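Local coordinates for penicillin-binding protein PbpB (Mycobacterium tuberculosis, PDB 6KGW) that builds cross-linked peptidoglycan from lipid-linked precursors in the mycobacterial cell wall, using a penicillin-sensitive transpeptidase domain to join the peptides, at residues S263-G268 / V493-F498; L291-S296 / T329-Q334; Q352-G357 / V407-I412; A363-P368 / G385-L390; P468-A473 / V547-D552. All coordinates share one frame; numbering follows the deposited sequence.

Contact 1: residues S263-G268 / V493-F498. With AIX ((2R,4S)-2-[(1R)-1-{[(2R)-2-amino-2-phenylacetyl]amino}-2-oxoethyl]-5,5-dimethyl-1,3-thiazolidine-4-carboxylic acid), chain E.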
# COMPACT_ATOMS: atom_id res chain seq x y z
N SER A 263 4.05 -9.64 4.62
CA SER A 263 4.78 -9.26 5.82
C SER A 263 4.09 -8.07 6.47
O SER A 263 4.34 -6.92 6.11
CB SER A 263 6.24 -8.94 5.49
OG SER A 263 6.78 -9.99 4.70
N PRO A 264 3.20 -8.32 7.42
CA PRO A 264 2.46 -7.22 8.02
C PRO A 264 3.30 -6.52 9.08
O PRO A 264 4.29 -7.06 9.59
CB PRO A 264 1.23 -7.91 8.61
CG PRO A 264 1.71 -9.24 8.96
CD PRO A 264 2.83 -9.61 8.01
N PHE A 265 2.90 -5.30 9.38
CA PHE A 265 3.57 -4.45 10.35
C PHE A 265 2.49 -3.71 11.11
O PHE A 265 1.34 -3.65 10.66
CB PHE A 265 4.51 -3.45 9.67
CG PHE A 265 3.88 -2.76 8.49
CD1 PHE A 265 3.17 -1.58 8.65
CD2 PHE A 265 3.98 -3.31 7.21
CE1 PHE A 265 2.57 -0.94 7.55
CE2 PHE A 265 3.39 -2.68 6.12
CZ PHE A 265 2.68 -1.50 6.28
N GLU A 266 2.86 -3.10 12.24
CA GLU A 266 1.89 -2.22 12.88
C GLU A 266 1.92 -0.88 12.17
O GLU A 266 3.01 -0.34 11.92
CB GLU A 266 2.19 -2.04 14.37
CG GLU A 266 2.13 -3.31 15.19
CD GLU A 266 2.00 -3.03 16.68
OE1 GLU A 266 1.39 -2.01 17.06
OE2 GLU A 266 2.52 -3.83 17.49
N PRO A 267 0.77 -0.32 11.80
CA PRO A 267 0.76 0.86 10.92
C PRO A 267 1.00 2.19 11.62
O PRO A 267 1.35 3.17 10.95
CB PRO A 267 -0.64 0.81 10.31
CG PRO A 267 -1.47 0.23 11.47
CD PRO A 267 -0.59 -0.82 12.08
N GLY A 268 0.81 2.28 12.94
CA GLY A 268 0.87 3.58 13.58
C GLY A 268 -0.11 4.55 12.95
O GLY A 268 -1.22 4.18 12.55
N VAL A 493 13.01 2.23 17.25
CA VAL A 493 12.94 1.42 16.04
C VAL A 493 11.53 1.53 15.49
O VAL A 493 10.56 1.17 16.18
CB VAL A 493 13.32 -0.04 16.30
CG1 VAL A 493 13.30 -0.82 14.98
CG2 VAL A 493 14.68 -0.15 16.97
N TYR A 494 11.40 2.00 14.25
CA TYR A 494 10.09 2.35 13.73
C TYR A 494 9.83 1.74 12.36
O TYR A 494 10.76 1.46 11.59
CB TYR A 494 9.91 3.87 13.63
CG TYR A 494 10.24 4.62 14.91
CD1 TYR A 494 9.39 4.57 16.01
CD2 TYR A 494 11.40 5.38 15.02
CE1 TYR A 494 9.68 5.26 17.17
CE2 TYR A 494 11.70 6.07 16.18
CZ TYR A 494 10.83 6.01 17.26
OH TYR A 494 11.12 6.69 18.43
N TRP A 495 8.56 1.50 12.08
CA TRP A 495 8.07 1.43 10.71
C TRP A 495 7.63 2.83 10.33
O TRP A 495 6.76 3.40 10.99
CB TRP A 495 6.90 0.46 10.57
CG TRP A 495 7.25 -0.98 10.76
CD1 TRP A 495 8.01 -1.76 9.94
CD2 TRP A 495 6.78 -1.83 11.81
NE1 TRP A 495 8.08 -3.04 10.43
CE2 TRP A 495 7.32 -3.11 11.57
CE3 TRP A 495 5.97 -1.63 12.93
CZ2 TRP A 495 7.07 -4.18 12.42
CZ3 TRP A 495 5.73 -2.68 13.75
CH2 TRP A 495 6.28 -3.95 13.50
N ILE A 496 8.26 3.42 9.31
CA ILE A 496 7.79 4.66 8.73
C ILE A 496 6.86 4.32 7.58
O ILE A 496 7.05 3.33 6.86
CB ILE A 496 8.96 5.55 8.26
CG1 ILE A 496 9.95 5.77 9.40
CG2 ILE A 496 8.42 6.87 7.71
CD1 ILE A 496 9.30 6.09 10.73
N THR A 497 5.84 5.13 7.39
CA THR A 497 4.75 4.75 6.52
C THR A 497 4.13 6.02 5.97
O THR A 497 4.05 7.02 6.68
CB THR A 497 3.79 3.86 7.33
OG1 THR A 497 2.96 3.08 6.48
CG2 THR A 497 2.96 4.65 8.29
N PHE A 498 3.82 6.02 4.67
CA PHE A 498 3.05 7.09 4.04
C PHE A 498 2.02 6.47 3.11
O PHE A 498 2.27 5.42 2.50
CB PHE A 498 3.93 8.09 3.26
CG PHE A 498 3.23 9.42 2.97
CD1 PHE A 498 2.40 9.58 1.87
CD2 PHE A 498 3.41 10.51 3.82
CE1 PHE A 498 1.77 10.78 1.62
CE2 PHE A 498 2.76 11.72 3.58
CZ PHE A 498 1.95 11.85 2.47
C8 AIX E . 8.26 8.50 17.24
C5 AIX E . 6.01 8.01 17.96
C6 AIX E . 4.37 11.54 14.63
N1 AIX E . 3.30 8.14 16.36
C2 AIX E . 3.87 10.89 12.18
N3 AIX E . 2.36 10.27 14.00
C4 AIX E . 4.80 7.09 17.96
C1 AIX E . 4.05 13.00 14.29
C3 AIX E . 3.50 7.85 17.66
C7 AIX E . 7.17 7.65 17.28
C9 AIX E . 8.21 9.72 17.88
C10 AIX E . 7.08 10.08 18.57
C11 AIX E . 5.99 9.23 18.62
C12 AIX E . 3.77 10.49 13.65
C13 AIX E . 2.17 10.22 15.43
C14 AIX E . 2.07 8.71 15.82
C15 AIX E . 1.57 7.98 14.52
C16 AIX E . 5.88 11.34 14.75
N2 AIX E . 4.72 6.31 19.21
O1 AIX E . 2.73 11.31 11.74
O2 AIX E . 4.89 10.82 11.51
O3 AIX E . 2.72 8.15 18.56
O4 AIX E . 2.33 7.51 13.72
S1 AIX E . 3.57 11.10 16.23

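Contact 2: residues L291-S296 / T329-Q334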
# COMPACT_ATOMS: atom_id res chain seq x y z
N LEU A 291 -11.21 22.03 18.54
CA LEU A 291 -11.11 21.15 19.68
C LEU A 291 -10.20 21.76 20.74
O LEU A 291 -9.58 22.81 20.54
CB LEU A 291 -10.58 19.77 19.26
CG LEU A 291 -11.32 19.10 18.10
CD1 LEU A 291 -10.59 17.84 17.66
CD2 LEU A 291 -12.74 18.74 18.51
N GLN A 292 -10.13 21.08 21.87
CA GLN A 292 -9.22 21.38 22.97
C GLN A 292 -8.45 20.10 23.25
O GLN A 292 -9.01 19.15 23.79
CB GLN A 292 -9.99 21.86 24.20
CG GLN A 292 -10.90 23.04 23.95
CD GLN A 292 -10.13 24.26 23.44
OE1 GLN A 292 -9.09 24.62 23.99
NE2 GLN A 292 -10.64 24.89 22.39
N VAL A 293 -7.18 20.06 22.87
CA VAL A 293 -6.45 18.80 22.92
C VAL A 293 -5.32 18.94 23.94
O VAL A 293 -4.35 19.67 23.69
CB VAL A 293 -5.93 18.40 21.53
CG1 VAL A 293 -5.04 17.15 21.61
CG2 VAL A 293 -7.11 18.14 20.62
N PRO A 294 -5.40 18.27 25.08
CA PRO A 294 -4.27 18.25 26.02
C PRO A 294 -3.06 17.51 25.44
O PRO A 294 -3.15 16.78 24.46
CB PRO A 294 -4.82 17.51 27.25
CG PRO A 294 -6.00 16.74 26.74
CD PRO A 294 -6.58 17.58 25.62
N GLY A 295 -1.92 17.72 26.09
CA GLY A 295 -0.72 17.02 25.69
C GLY A 295 -0.70 15.55 26.08
O GLY A 295 0.18 14.82 25.61
N SER A 296 -1.63 15.11 26.91
CA SER A 296 -1.71 13.70 27.22
C SER A 296 -3.05 13.42 27.85
O SER A 296 -3.71 14.31 28.38
CB SER A 296 -0.56 13.25 28.13
OG SER A 296 -0.40 14.11 29.25
N THR A 329 -6.75 12.26 18.32
CA THR A 329 -7.37 11.12 17.65
C THR A 329 -8.17 10.29 18.64
O THR A 329 -9.27 9.82 18.32
CB THR A 329 -6.29 10.25 17.00
OG1 THR A 329 -5.71 10.95 15.89
CG2 THR A 329 -6.86 8.89 16.55
N LEU A 330 -7.65 10.12 19.84
CA LEU A 330 -8.34 9.27 20.81
C LEU A 330 -9.60 9.95 21.35
O LEU A 330 -10.63 9.30 21.51
CB LEU A 330 -7.37 8.89 21.92
CG LEU A 330 -6.37 7.81 21.52
CD1 LEU A 330 -5.32 7.59 22.60
CD2 LEU A 330 -7.10 6.51 21.23
N MET A 331 -9.54 11.26 21.62
CA MET A 331 -10.75 11.96 22.05
C MET A 331 -11.85 11.88 21.00
O MET A 331 -13.01 11.61 21.32
CB MET A 331 -10.42 13.41 22.38
CG MET A 331 -9.44 13.55 23.54
SD MET A 331 -9.38 15.23 24.16
CE MET A 331 -9.28 16.19 22.67
N LEU A 332 -11.50 12.09 19.73
CA LEU A 332 -12.49 11.91 18.67
C LEU A 332 -12.95 10.46 18.61
O LEU A 332 -14.11 10.20 18.27
CB LEU A 332 -11.91 12.33 17.32
CG LEU A 332 -11.64 13.82 17.11
CD1 LEU A 332 -10.90 14.03 15.78
CD2 LEU A 332 -12.94 14.61 17.16
N SER A 333 -12.07 9.52 18.95
CA SER A 333 -12.45 8.11 18.90
C SER A 333 -13.38 7.74 20.05
O SER A 333 -14.17 6.80 19.92
CB SER A 333 -11.20 7.24 18.91
OG SER A 333 -10.46 7.40 17.71
N GLN A 334 -13.30 8.46 21.17
CA GLN A 334 -14.25 8.21 22.25
C GLN A 334 -15.67 8.56 21.82
O GLN A 334 -16.62 7.92 22.28
CB GLN A 334 -13.85 8.99 23.50
CG GLN A 334 -12.56 8.51 24.15
CD GLN A 334 -12.07 9.46 25.24
OE1 GLN A 334 -12.74 10.45 25.56
NE2 GLN A 334 -10.90 9.18 25.79

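Contact 3: residues Q352-G357 / V407-I412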
# COMPACT_ATOMS: atom_id res chain seq x y z
N GLN A 352 -8.18 -9.29 7.13
CA GLN A 352 -8.64 -10.27 6.16
C GLN A 352 -7.85 -10.10 4.87
O GLN A 352 -7.59 -8.97 4.44
CB GLN A 352 -10.16 -10.12 5.95
CG GLN A 352 -10.58 -8.65 6.02
CD GLN A 352 -12.01 -8.38 6.52
OE1 GLN A 352 -12.94 -9.11 6.18
NE2 GLN A 352 -12.17 -7.32 7.33
N ARG A 353 -7.41 -11.21 4.28
CA ARG A 353 -6.80 -11.19 2.96
C ARG A 353 -7.72 -10.50 1.97
O ARG A 353 -8.95 -10.58 2.07
CB ARG A 353 -6.49 -12.60 2.46
CG ARG A 353 -5.55 -13.38 3.34
CD ARG A 353 -5.33 -14.79 2.83
NE ARG A 353 -4.14 -15.35 3.48
CZ ARG A 353 -4.16 -16.08 4.59
NH1 ARG A 353 -5.32 -16.37 5.17
NH2 ARG A 353 -3.01 -16.52 5.11
N THR A 354 -7.09 -9.83 1.00
CA THR A 354 -7.78 -9.11 -0.06
C THR A 354 -8.20 -10.01 -1.21
O THR A 354 -9.04 -9.59 -2.02
CB THR A 354 -6.86 -8.04 -0.62
OG1 THR A 354 -5.73 -8.70 -1.20
CG2 THR A 354 -6.36 -7.09 0.46
N GLY A 355 -7.61 -11.19 -1.35
CA GLY A 355 -7.83 -11.98 -2.54
C GLY A 355 -7.16 -11.42 -3.78
O GLY A 355 -7.67 -11.63 -4.89
N VAL A 356 -6.04 -10.71 -3.64
CA VAL A 356 -5.41 -10.04 -4.77
C VAL A 356 -4.97 -11.01 -5.86
O VAL A 356 -4.80 -10.62 -7.01
CB VAL A 356 -4.21 -9.19 -4.29
CG1 VAL A 356 -3.07 -10.09 -3.81
CG2 VAL A 356 -3.74 -8.25 -5.37
N GLY A 357 -4.76 -12.29 -5.52
CA GLY A 357 -4.30 -13.24 -6.49
C GLY A 357 -2.80 -13.46 -6.48
O GLY A 357 -2.22 -13.79 -7.52
N VAL A 407 -12.85 -1.20 -3.35
CA VAL A 407 -12.76 -2.27 -4.33
C VAL A 407 -11.50 -3.07 -4.01
O VAL A 407 -10.38 -2.56 -4.18
CB VAL A 407 -12.72 -1.72 -5.77
CG1 VAL A 407 -12.67 -2.85 -6.78
CG2 VAL A 407 -13.92 -0.80 -6.03
N PRO A 408 -11.63 -4.31 -3.54
CA PRO A 408 -10.45 -5.09 -3.17
C PRO A 408 -9.45 -5.16 -4.31
O PRO A 408 -9.82 -5.40 -5.48
CB PRO A 408 -11.04 -6.47 -2.86
CG PRO A 408 -12.41 -6.16 -2.38
CD PRO A 408 -12.87 -5.06 -3.32
N PRO A 409 -8.18 -4.95 -4.01
CA PRO A 409 -7.17 -4.90 -5.07
C PRO A 409 -7.00 -6.26 -5.75
O PRO A 409 -7.23 -7.31 -5.15
CB PRO A 409 -5.90 -4.48 -4.33
CG PRO A 409 -6.17 -4.85 -2.89
CD PRO A 409 -7.61 -4.66 -2.69
N ARG A 410 -6.59 -6.20 -7.01
CA ARG A 410 -6.42 -7.35 -7.88
C ARG A 410 -5.19 -7.10 -8.75
O ARG A 410 -4.97 -5.97 -9.21
CB ARG A 410 -7.68 -7.52 -8.76
CG ARG A 410 -8.56 -8.74 -8.48
CD ARG A 410 -8.74 -8.97 -7.04
NE ARG A 410 -9.82 -9.88 -6.71
CZ ARG A 410 -10.33 -9.99 -5.49
NH1 ARG A 410 -9.85 -9.26 -4.49
NH2 ARG A 410 -11.34 -10.82 -5.26
N ILE A 411 -4.39 -8.15 -8.96
CA ILE A 411 -3.24 -8.05 -9.86
C ILE A 411 -3.44 -8.83 -11.14
O ILE A 411 -2.72 -8.57 -12.13
CB ILE A 411 -1.93 -8.49 -9.17
CG1 ILE A 411 -0.72 -7.94 -9.95
CG2 ILE A 411 -1.84 -10.03 -9.09
CD1 ILE A 411 0.50 -7.70 -9.11
N ILE A 412 -4.35 -9.80 -11.17
CA ILE A 412 -4.59 -10.56 -12.39
C ILE A 412 -5.72 -9.87 -13.15
O ILE A 412 -6.83 -9.70 -12.63
CB ILE A 412 -4.90 -12.03 -12.09
CG1 ILE A 412 -3.71 -12.64 -11.36
CG2 ILE A 412 -5.05 -12.78 -13.38
CD1 ILE A 412 -3.97 -13.99 -10.74
O HOH W 1 -6.15 -10.85 -9.34

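Contact 4: residues A363-P368 / G385-L390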
# COMPACT_ATOMS: atom_id res chain seq x y z
N ALA A 363 -3.05 -12.10 6.20
CA ALA A 363 -4.31 -11.47 6.57
C ALA A 363 -4.11 -10.30 7.52
O ALA A 363 -5.07 -9.56 7.77
CB ALA A 363 -5.25 -12.49 7.20
N GLY A 364 -2.89 -10.10 8.00
CA GLY A 364 -2.68 -9.14 9.06
C GLY A 364 -3.33 -9.67 10.32
O GLY A 364 -3.51 -10.87 10.51
N LEU A 365 -3.75 -8.74 11.17
CA LEU A 365 -4.11 -9.14 12.52
C LEU A 365 -4.81 -7.99 13.24
O LEU A 365 -4.19 -6.97 13.54
CB LEU A 365 -2.85 -9.57 13.27
CG LEU A 365 -2.96 -10.13 14.68
CD1 LEU A 365 -4.18 -11.02 14.76
CD2 LEU A 365 -1.67 -10.90 14.97
N VAL A 366 -6.10 -8.16 13.50
CA VAL A 366 -6.92 -7.22 14.26
C VAL A 366 -7.57 -7.99 15.40
O VAL A 366 -8.42 -8.87 15.15
CB VAL A 366 -7.98 -6.56 13.37
CG1 VAL A 366 -8.82 -5.56 14.18
CG2 VAL A 366 -7.34 -5.91 12.14
N PRO A 367 -7.24 -7.72 16.65
CA PRO A 367 -7.91 -8.39 17.76
C PRO A 367 -9.41 -8.16 17.71
O PRO A 367 -9.87 -7.02 17.57
CB PRO A 367 -7.27 -7.75 19.01
CG PRO A 367 -6.61 -6.52 18.53
CD PRO A 367 -6.22 -6.75 17.10
N PRO A 368 -10.21 -9.21 17.77
CA PRO A 368 -11.66 -9.03 17.69
C PRO A 368 -12.19 -8.35 18.94
O PRO A 368 -11.60 -8.42 20.02
CB PRO A 368 -12.19 -10.47 17.55
CG PRO A 368 -10.98 -11.34 17.32
CD PRO A 368 -9.83 -10.63 17.97
N GLY A 385 -1.24 -2.19 18.16
CA GLY A 385 -2.05 -3.29 18.64
C GLY A 385 -2.69 -4.12 17.55
O GLY A 385 -3.45 -5.04 17.86
N LEU A 386 -2.41 -3.80 16.29
CA LEU A 386 -2.92 -4.49 15.13
C LEU A 386 -1.85 -4.38 14.06
O LEU A 386 -0.99 -3.50 14.11
CB LEU A 386 -4.25 -3.90 14.62
CG LEU A 386 -4.17 -2.66 13.70
CD1 LEU A 386 -5.55 -2.26 13.21
CD2 LEU A 386 -3.49 -1.46 14.37
N SER A 387 -1.90 -5.30 13.10
CA SER A 387 -0.93 -5.30 12.03
C SER A 387 -1.65 -5.45 10.69
O SER A 387 -2.74 -6.02 10.61
CB SER A 387 0.09 -6.42 12.21
OG SER A 387 -0.55 -7.68 12.18
N MET A 388 -1.01 -4.93 9.65
CA MET A 388 -1.58 -5.01 8.31
C MET A 388 -0.45 -5.03 7.31
O MET A 388 0.68 -4.64 7.60
CB MET A 388 -2.50 -3.83 8.01
CG MET A 388 -1.76 -2.51 8.13
SD MET A 388 -2.73 -1.06 7.74
CE MET A 388 -3.78 -1.01 9.18
N THR A 389 -0.78 -5.50 6.12
CA THR A 389 0.15 -5.50 5.02
C THR A 389 0.12 -4.14 4.33
O THR A 389 -0.82 -3.35 4.48
CB THR A 389 -0.20 -6.60 4.03
OG1 THR A 389 -1.38 -6.21 3.31
CG2 THR A 389 -0.48 -7.88 4.78
N LEU A 390 1.17 -3.88 3.54
CA LEU A 390 1.21 -2.66 2.76
C LEU A 390 0.02 -2.58 1.82
O LEU A 390 -0.54 -1.50 1.59
CB LEU A 390 2.53 -2.58 1.97
CG LEU A 390 2.78 -1.25 1.24
CD1 LEU A 390 2.71 -0.07 2.18
CD2 LEU A 390 4.13 -1.28 0.53

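Contact 5: residues P468-A473 / V547-D552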
# COMPACT_ATOMS: atom_id res chain seq x y z
N PRO A 468 3.23 21.03 -5.69
CA PRO A 468 2.55 22.28 -6.02
C PRO A 468 1.76 22.17 -7.32
O PRO A 468 2.18 21.53 -8.27
CB PRO A 468 3.70 23.28 -6.14
CG PRO A 468 4.73 22.72 -5.19
CD PRO A 468 4.65 21.24 -5.38
N GLY A 469 0.57 22.77 -7.31
CA GLY A 469 -0.34 22.67 -8.42
C GLY A 469 -1.27 21.49 -8.38
O GLY A 469 -2.08 21.32 -9.31
N TYR A 470 -1.19 20.65 -7.33
CA TYR A 470 -2.04 19.48 -7.20
C TYR A 470 -2.56 19.36 -5.77
O TYR A 470 -1.85 19.61 -4.80
CB TYR A 470 -1.28 18.20 -7.59
CG TYR A 470 -0.86 18.17 -9.03
CD1 TYR A 470 -1.78 17.88 -10.04
CD2 TYR A 470 0.45 18.43 -9.40
CE1 TYR A 470 -1.40 17.87 -11.38
CE2 TYR A 470 0.84 18.41 -10.72
CZ TYR A 470 -0.08 18.13 -11.71
OH TYR A 470 0.33 18.11 -13.03
N GLN A 471 -3.82 18.95 -5.66
CA GLN A 471 -4.44 18.67 -4.36
C GLN A 471 -4.01 17.29 -3.85
O GLN A 471 -4.81 16.37 -3.71
CB GLN A 471 -5.95 18.76 -4.48
CG GLN A 471 -6.49 20.13 -4.75
CD GLN A 471 -8.00 20.15 -4.69
OE1 GLN A 471 -8.62 19.41 -3.92
NE2 GLN A 471 -8.61 20.99 -5.52
N MET A 472 -2.71 17.16 -3.57
CA MET A 472 -2.23 15.94 -2.92
C MET A 472 -2.82 15.81 -1.52
O MET A 472 -3.10 16.80 -0.83
CB MET A 472 -0.71 15.94 -2.85
CG MET A 472 -0.02 15.82 -4.20
SD MET A 472 -0.69 14.49 -5.21
CE MET A 472 0.33 14.68 -6.69
N ALA A 473 -3.03 14.58 -1.10
CA ALA A 473 -3.64 14.30 0.20
C ALA A 473 -3.03 13.01 0.70
O ALA A 473 -2.95 12.04 -0.06
CB ALA A 473 -5.17 14.19 0.11
N VAL A 547 -1.48 15.59 -16.45
CA VAL A 547 -2.65 15.99 -15.66
C VAL A 547 -2.55 17.48 -15.36
O VAL A 547 -1.49 17.95 -14.92
CB VAL A 547 -2.73 15.17 -14.38
CG1 VAL A 547 -3.81 15.73 -13.44
CG2 VAL A 547 -3.02 13.71 -14.71
N PRO A 548 -3.61 18.26 -15.60
CA PRO A 548 -3.49 19.71 -15.48
C PRO A 548 -3.31 20.18 -14.04
O PRO A 548 -3.89 19.63 -13.10
CB PRO A 548 -4.82 20.22 -16.07
CG PRO A 548 -5.76 19.07 -16.00
CD PRO A 548 -4.91 17.84 -16.15
N LEU A 549 -2.51 21.23 -13.88
CA LEU A 549 -2.36 21.91 -12.60
C LEU A 549 -3.65 22.56 -12.15
O LEU A 549 -4.69 22.43 -12.80
CB LEU A 549 -1.26 22.97 -12.66
CG LEU A 549 0.14 22.60 -12.20
CD1 LEU A 549 0.56 21.31 -12.83
CD2 LEU A 549 1.11 23.71 -12.57
N SER A 550 -3.60 23.27 -11.04
CA SER A 550 -4.69 24.11 -10.60
C SER A 550 -4.06 25.41 -10.14
O SER A 550 -3.25 25.40 -9.21
CB SER A 550 -5.51 23.44 -9.49
OG SER A 550 -6.05 22.20 -9.90
N PRO A 551 -4.36 26.54 -10.80
CA PRO A 551 -3.78 27.82 -10.37
C PRO A 551 -4.09 28.20 -8.93
O PRO A 551 -3.20 28.66 -8.21
CB PRO A 551 -4.38 28.82 -11.37
CG PRO A 551 -4.65 28.01 -12.59
CD PRO A 551 -5.08 26.66 -12.09
N ASP A 552 -5.36 28.01 -8.47
CA ASP A 552 -5.60 28.28 -7.06
C ASP A 552 -5.68 26.98 -6.28
O ASP A 552 -6.35 26.03 -6.72
CB ASP A 552 -6.88 29.11 -6.86
CG ASP A 552 -8.16 28.28 -6.81
OD1 ASP A 552 -8.38 27.44 -7.71
OD2 ASP A 552 -8.95 28.47 -5.86

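Contact 1: residues S263-G268 / V493-F498
Next to the transpeptidase active site, the loop 263-268 that leads into the SxxK-type motif of Ser269, by similarity the acyl-ester nucleophile, packs against segment 493-498 of strand 493-502, with Phe265 and Glu266 settling on the indole of Trp495. Phe265 CB hangs over the middle of that ring as a CH-pi contact, 3.5 Å from the centroid of the five-membered ring and 14° off its normal. Over the same face, nearer the rim, the backbone N of Glu266 comes within 3.3 Å of Trp495 CZ3. Phe265 CG is placed between its own N and carbonyl carbon (chi1 46°), which turns the phenyl ring aside to meet the indole obliquely, planes 44° apart. The strand belongs to the antiparallel sheet of the penicillin-recognising fold, next to strand 473-483, which carries the probable KTG motif. Glu266 sends its carboxylate away from the indole, where OE1 accepts hydrogen bonds from Tyr489 OH and Gly385 N. Further along, Thr497 CG2 packs 3.4 Å from Pro267 O; the Thr497 side chain is about 6 Å from that of Ser269. Tyr494 reaches the phenyl group of the bound penicillin derivative, its CE1 3.5 Å from ligand atom C7.

Contact 2: residues L291-S296 / T329-Q334
Leu291 to Pro294 run as an irregular, extended chain past the helical turn 329-334, and the two backbones stay well apart: the CA atoms of Val293 and Met331 are 8.1 Å from each other, those of Leu291 and Leu332 9.4 Å. No hydrogen bond joins the segments, and side chains fill the interval. Met331 does most of this work. Its CG stands beside the backbone N, trans to the carbonyl carbon (chi1 -63°), and the chain runs outward before bending at chi3 (-46°), which turns the methyl group back against the extended chain. There Met331 CE lies 3.2 Å from Gln292 O, a carbonyl oxygen, and Met331 CE is 3.6 Å from Val293 CG2. Met331 SD meets Pro294 CD at 3.9 Å. At the next helix residue, Leu332 crosses Leu291 at about a right angle, Leu291 CD1 touching Leu332 CD2 at 4.0 Å. Leu332 also packs on Val279 and Phe321, and Leu291 on Val320, so this end of the contact merges with the interior between helices 272-281 and 317-323. Within the helix, Thr329 O takes both the amide and the hydroxyl of Ser333, from opposite faces of its carbonyl plane. Backbone hydrogen bonds of Leu291 with Tyr315 and of Val293 with Met313 tie the chain to the loop before helix 317-323. The arrangement is a loop packed against one side of helix 326-347, in the helical part of the penicillin-recognising transpeptidase fold.

Contact 3: residues Q352-G357 / V407-I412
Thr354 to Gly357 and Pro408 to Ile412, both irregular, run side by side in nearly the same direction in the transpeptidase domain, just where the chain enters strand 412-416 of the mixed sheet. The regular link between them is the bond from Ile411 N to Val356 O, 3.2 Å long, in the carbonyl plane and fairly straight at 164°. A water bridges just beyond it, donating to Val356 O and accepting from Ile412 N. The same valine also makes a C-H...O contact, Val356 CA to Pro409 O at 3.3 Å, and Val356 CG2 lies near Pro409 CB and Ile411 CB. Thr354 presents CB and CG2 to the Pro409 ring, the two side chains crossing at about a right angle with Thr354 CB 4.0 Å from Pro409 CG.

Arg410 leaves its backbone pointing away, but the bend at chi2 (42°) folds the chain back. Gly355 O then sits over the centre of one guanidinium face, while Thr354 O lies at the edge, reached by NH1 in a weak bond; NH1 also bonds weakly to Pro409 O. Gly355 and Gly357 both have positive phi, and the bare CA of Gly357 lets the chain pass close to Ile412. In the second shell, Glu361 binds Thr354 OG1, Leu391 of helix 390-401 packs against Thr354, Val356 and Pro409, and Thr196 OG1 donates to Arg410 O. At the far end, Ile412 reaches toward the other segment with its CD1 methyl, which stops 3.7 Å from Gly357 O.

Contact 4: residues A363-P368 / G385-L390
Leu365 and Ser387 form a single antiparallel bridge, a hydrogen-bonded pair with CA atoms 5.0 Å apart. Its two backbone bonds are not alike: Ser387 N reaches Leu365 O at 2.9 Å in the carbonyl plane, whereas Leu365 N meets Ser387 O at 3.0 Å from above the Ser387 carbonyl plane, 38° out of it. Beside the bridge the chains are very close. Gly364, with no side chain, brings its CA to 3.5 Å from Ser387 O.

Among the side chains, Ser387 OG is set between its own N and carbonyl carbon (chi1 62°), which brings it alongside Leu365 CB at 3.2 Å. The apolar contacts are looser: Val366 CG2 touches Leu386 CD1 at 4.2 Å, and Pro367 CD lies 4.3 Å from Leu386 CB. Separately, Pro367 CD comes within 3.3 Å of the carbonyl oxygen Gly385 O.

Both segments belong to the long loop between helices 326-347 and 390-401. Val366 faces Tyr342 and Leu345 of the first helix. Thr389 is the N-cap of the second, and Gln392, in its first turn, accepts from Thr389 N through OE1 and donates NE2 to Ala363 O. Segment 385-390 also lies against the loop 263-268, with Met388 packed on Pro267 and on Met393 and Met396 of helix 390-401.

Contact 5: residues P468-A473 / V547-D552
Tyr470 OH donates to the carbonyl oxygen of Val547 in a bond of 2.6 Å, the strongest polar link between these two surface loops. The oxygen lies at the edge of the phenol ring, in its plane, and the hydroxyl approaches tilted 26° from the carbonyl plane. A second link, from Ser550 N to Gly469 O at 3.0 Å, is weak, its N-H...O angle being only 124°. The same oxygen, Gly469 O, also receives a C-H...O contact from Leu549 CA at 3.4 Å, which puts two neighbouring residues of the 547-552 segment on one carbonyl.

The contact joins the chain that follows helix 531-544 to the approach to strand 473-483 of the antiparallel sheet in the transpeptidase fold. Gln471 sits at the centre of an inverse gamma turn just before that strand.

Packing surrounds the phenol. Tyr470 CG stands opposite its carbonyl carbon, beside the backbone N (chi1 -63°), and this carries the ring out to the other segment. Leu549 crosses it at about a right angle, with Leu549 CD1 3.4 Å from Tyr470 CZ. Val547 brings CG1 up to Tyr470 CE1 at 3.8 Å, and Pro548 O is 3.5 Å from the same ring carbon, Tyr470 CE1. Leu549 CG rests 3.8 Å from Gly469 CA, an approach that the absence of a side chain on the glycine permits. Met542 of helix 531-544 packs against both Tyr470 and Val547, while Thr503 also touches the tyrosine.

How the contacts relate
Contacts 2, 3 and 4 all lie within the chain loop closed by contact 1, and contact 4 is nested again inside contact 3; contact 5 crosses contact 1. Contacts 1 and 4 touch, with centres 11 Å apart: Phe265 bonds to Met388 through the backbone, joining the loop before Ser269 to the chain entering helix 390-401. Contact 3, 16 Å from contact 4 between centres and touching it, lies at the start of strand 412-416 of the mixed sheet. Contact 5 lies just before strand 473-483, the neighbour of strand 493-502 used by contact 1, but their centres are 29 Å apart. Contact 2 stands 23 Å from contact 1 between centres, in the helical part.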